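Local coordinates for protein aminotransferase, class III (Thermomicrobium roseum, PDB 6IO1) that probably transfers amino groups between amines and carbonyl compounds with pyridoxal phosphate as cofactor, as a thermostable (S)-enantioselective omega-transaminase, at residues Y190-E194 and S390-F394. Coordinates in Å, arbitrary orientation, origin at the centre of the assembly. Numbering follows the deposited sequence.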
ATOM      1  N   TYR B 190       1.044  30.562  13.951  1.00 30.09           N
ATOM      2  CA  TYR B 190       1.447  30.698  15.349  1.00 28.99           C
ATOM      3  C   TYR B 190       2.939  30.978  15.484  1.00 27.58           C
ATOM      4  O   TYR B 190       3.356  31.745  16.361  1.00 28.80           O
ATOM      5  CB  TYR B 190       1.068  29.438  16.125  1.00 29.02           C
ATOM      6  CG  TYR B 190       1.491  29.436  17.576  1.00 29.92           C
ATOM      7  CD1 TYR B 190       0.959  30.347  18.478  1.00 30.97           C
ATOM      8  CD2 TYR B 190       2.417  28.513  18.045  1.00 30.35           C
ATOM      9  CE1 TYR B 190       1.341  30.343  19.806  1.00 30.53           C
ATOM     10  CE2 TYR B 190       2.806  28.503  19.371  1.00 30.22           C
ATOM     11  CZ  TYR B 190       2.267  29.420  20.247  1.00 30.55           C
ATOM     12  OH  TYR B 190       2.653  29.409  21.568  1.00 30.27           O
ATOM     13  N   ARG B 191       3.760  30.367  14.630  1.00 27.16           N
ATOM     14  CA  ARG B 191       5.202  30.559  14.694  1.00 30.00           C
ATOM     15  C   ARG B 191       5.792  31.258  13.480  1.00 28.77           C
ATOM     16  O   ARG B 191       6.892  31.808  13.585  1.00 30.42           O
ATOM     17  CB  ARG B 191       5.907  29.207  14.878  1.00 29.98           C
ATOM     18  CG  ARG B 191       5.505  28.486  16.151  1.00 31.42           C
ATOM     19  CD  ARG B 191       6.389  27.282  16.423  1.00 32.88           C
ATOM     20  NE  ARG B 191       6.106  26.696  17.729  1.00 32.83           N
ATOM     21  CZ  ARG B 191       6.723  27.048  18.853  1.00 32.72           C
ATOM     22  NH1 ARG B 191       7.676  27.970  18.828  1.00 30.65           N
ATOM     23  NH2 ARG B 191       6.399  26.465  19.999  1.00 30.58           N
ATOM     24  N   PHE B 192       5.103  31.255  12.338  1.00 27.33           N
ATOM     25  CA  PHE B 192       5.644  31.836  11.117  1.00 28.75           C
ATOM     26  C   PHE B 192       4.896  33.078  10.653  1.00 30.59           C
ATOM     27  O   PHE B 192       5.343  33.727   9.701  1.00 30.08           O
ATOM     28  CB  PHE B 192       5.647  30.796   9.981  1.00 29.42           C
ATOM     29  CG  PHE B 192       6.414  29.531  10.296  1.00 31.19           C
ATOM     30  CD1 PHE B 192       7.325  29.480  11.340  1.00 34.32           C
ATOM     31  CD2 PHE B 192       6.220  28.389   9.536  1.00 33.98           C
ATOM     32  CE1 PHE B 192       8.017  28.319  11.626  1.00 34.22           C
ATOM     33  CE2 PHE B 192       6.913  27.224   9.815  1.00 34.62           C
ATOM     34  CZ  PHE B 192       7.813  27.191  10.861  1.00 34.37           C
ATOM     35  N   GLY B 193       3.777  33.421  11.288  1.00 30.08           N
ATOM     36  CA  GLY B 193       3.010  34.593  10.912  1.00 32.12           C
ATOM     37  C   GLY B 193       2.778  35.544  12.070  1.00 34.63           C
ATOM     38  O   GLY B 193       1.725  36.181  12.156  1.00 32.58           O
ATOM     39  N   GLU B 194       3.759  35.640  12.968  1.00 33.57           N
ATOM     40  CA  GLU B 194       3.621  36.457  14.168  1.00 35.19           C
ATOM     41  C   GLU B 194       3.395  37.922  13.820  1.00 35.05           C
ATOM     42  O   GLU B 194       4.078  38.484  12.959  1.00 33.22           O
ATOM     43  CB  GLU B 194       4.863  36.316  15.046  1.00 36.75           C
ATOM     44  CG  GLU B 194       4.837  35.122  15.983  1.00 36.33           C
ATOM     45  CD  GLU B 194       5.755  35.305  17.175  1.00 38.73           C
ATOM     46  OE1 GLU B 194       6.948  35.609  16.968  1.00 40.59           O
ATOM     47  OE2 GLU B 194       5.282  35.149  18.321  1.00 41.25           O
ATOM     48  N   SER B 390       7.949  32.836  25.892  1.00 34.43           N
ATOM     49  CA  SER B 390       9.102  32.358  25.138  1.00 33.95           C
ATOM     50  C   SER B 390       8.687  31.479  23.964  1.00 34.74           C
ATOM     51  O   SER B 390       9.342  31.497  22.917  1.00 37.44           O
ATOM     52  CB  SER B 390      10.055  31.600  26.063  1.00 36.63           C
ATOM     53  OG  SER B 390       9.608  30.274  26.283  1.00 36.54           O
ATOM     54  N   LYS B 391       7.620  30.693  24.123  1.00 35.19           N
ATOM     55  CA  LYS B 391       7.115  29.771  23.107  1.00 32.61           C
ATOM     56  C   LYS B 391       8.073  28.624  22.833  1.00 32.34           C
ATOM     57  O   LYS B 391       7.931  27.923  21.824  1.00 32.35           O
ATOM     58  CB  LYS B 391       6.802  30.483  21.787  1.00 35.30           C
ATOM     59  CG  LYS B 391       5.516  31.275  21.760  1.00 36.01           C
ATOM     60  CD  LYS B 391       5.332  31.873  20.376  1.00 35.55           C
ATOM     61  CE  LYS B 391       3.984  32.545  20.207  1.00 33.95           C
ATOM     62  NZ  LYS B 391       3.778  32.983  18.797  1.00 33.54           N
ATOM     63  N   GLU B 392       9.025  28.432  23.750  1.00 32.11           N
ATOM     64  CA  GLU B 392      10.055  27.370  23.617  1.00 34.12           C
ATOM     65  C   GLU B 392       9.460  25.977  23.859  1.00 30.71           C
ATOM     66  O   GLU B 392       8.720  25.795  24.845  1.00 29.11           O
ATOM     67  CB  GLU B 392      11.208  27.636  24.586  1.00 35.23           C
ATOM     68  CG  GLU B 392      10.772  27.717  26.038  1.00 38.74           C
ATOM     69  CD  GLU B 392      11.910  27.865  27.032  1.00 46.81           C
ATOM     70  OE1 GLU B 392      11.642  28.276  28.178  1.00 50.67           O
ATOM     71  OE2 GLU B 392      13.061  27.566  26.657  1.00 48.37           O
ATOM     72  N   LYS B 393       9.828  25.037  22.984  1.00 30.87           N
ATOM     73  CA  LYS B 393       9.490  23.632  23.032  1.00 30.19           C
ATOM     74  C   LYS B 393      10.282  22.973  24.152  1.00 31.94           C
ATOM     75  O   LYS B 393      11.388  23.396  24.493  1.00 33.48           O
ATOM     76  CB  LYS B 393       9.800  23.050  21.648  1.00 32.46           C
ATOM     77  CG  LYS B 393       8.585  23.076  20.754  1.00 31.97           C
ATOM     78  CD  LYS B 393       8.854  22.583  19.387  1.00 37.99           C
ATOM     79  CE  LYS B 393       7.514  22.531  18.783  1.00 34.88           C
ATOM     80  NZ  LYS B 393       6.787  23.731  18.651  1.00 37.92           N
ATOM     81  N   PHE B 394       9.703  21.940  24.744  1.00 30.45           N
ATOM     82  CA  PHE B 394      10.435  21.217  25.769  1.00 31.51           C
ATOM     83  C   PHE B 394      11.597  20.462  25.109  1.00 31.92           C
ATOM     84  O   PHE B 394      11.443  19.930  24.003  1.00 31.57           O
ATOM     85  CB  PHE B 394       9.488  20.264  26.513  1.00 31.26           C
ATOM     86  CG  PHE B 394       8.701  20.904  27.636  1.00 31.60           C
ATOM     87  CD1 PHE B 394       7.458  21.468  27.398  1.00 27.97           C
ATOM     88  CD2 PHE B 394       9.185  20.898  28.939  1.00 33.16           C
ATOM     89  CE1 PHE B 394       6.725  22.036  28.427  1.00 28.49           C
ATOM     90  CE2 PHE B 394       8.455  21.466  29.973  1.00 32.51           C
ATOM     91  CZ  PHE B 394       7.224  22.036  29.714  1.00 30.07           C
TER
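At the surface junction between the large domain, with its central seven-stranded sheet, and the smaller domain of the other sheet, this contact sets the C-terminal end of the short helix 189-192 against the loop between strand 379-384 and helix 400-410. Lys-391 is its centre, with 128 Å² of the 304 Å² buried by the pair. Its side chain is extended (chi2 to chi4 all t), which carries NZ to three partners: a hydrogen bond to Tyr-190 O at 2.8 Å, a salt bridge to Glu-194 OE2 at 2.7 Å, and a cation-pi contact in which NZ stands 4.0 Å from the centroid of the Tyr-190 ring, 23° off its normal and thus over the face. The carbonyl that receives the lysine lies in the last turn of the helix. A reciprocal link comes from Arg-191, whose NH1 (3.0 Å) and NH2 (2.8 Å) both donate to Lys-391 O near the guanidinium plane. Over one guanidinium face sits Lys-393, its NZ 3.1 Å from Arg-191 NH2; two donors of like charge cannot bond, but Glu-383 offers a compensating carboxylate, forming a salt bridge with Arg-191 and a weak, long ion pair with Lys-393. Outside the PMP pocket, the arrangement combines a lysine hydrogen bond to a helix-end carbonyl with a bifurcated carbonyl acceptor for arginine, joining the large and C-terminal domains of a class-III, fold-type I aminotransferase.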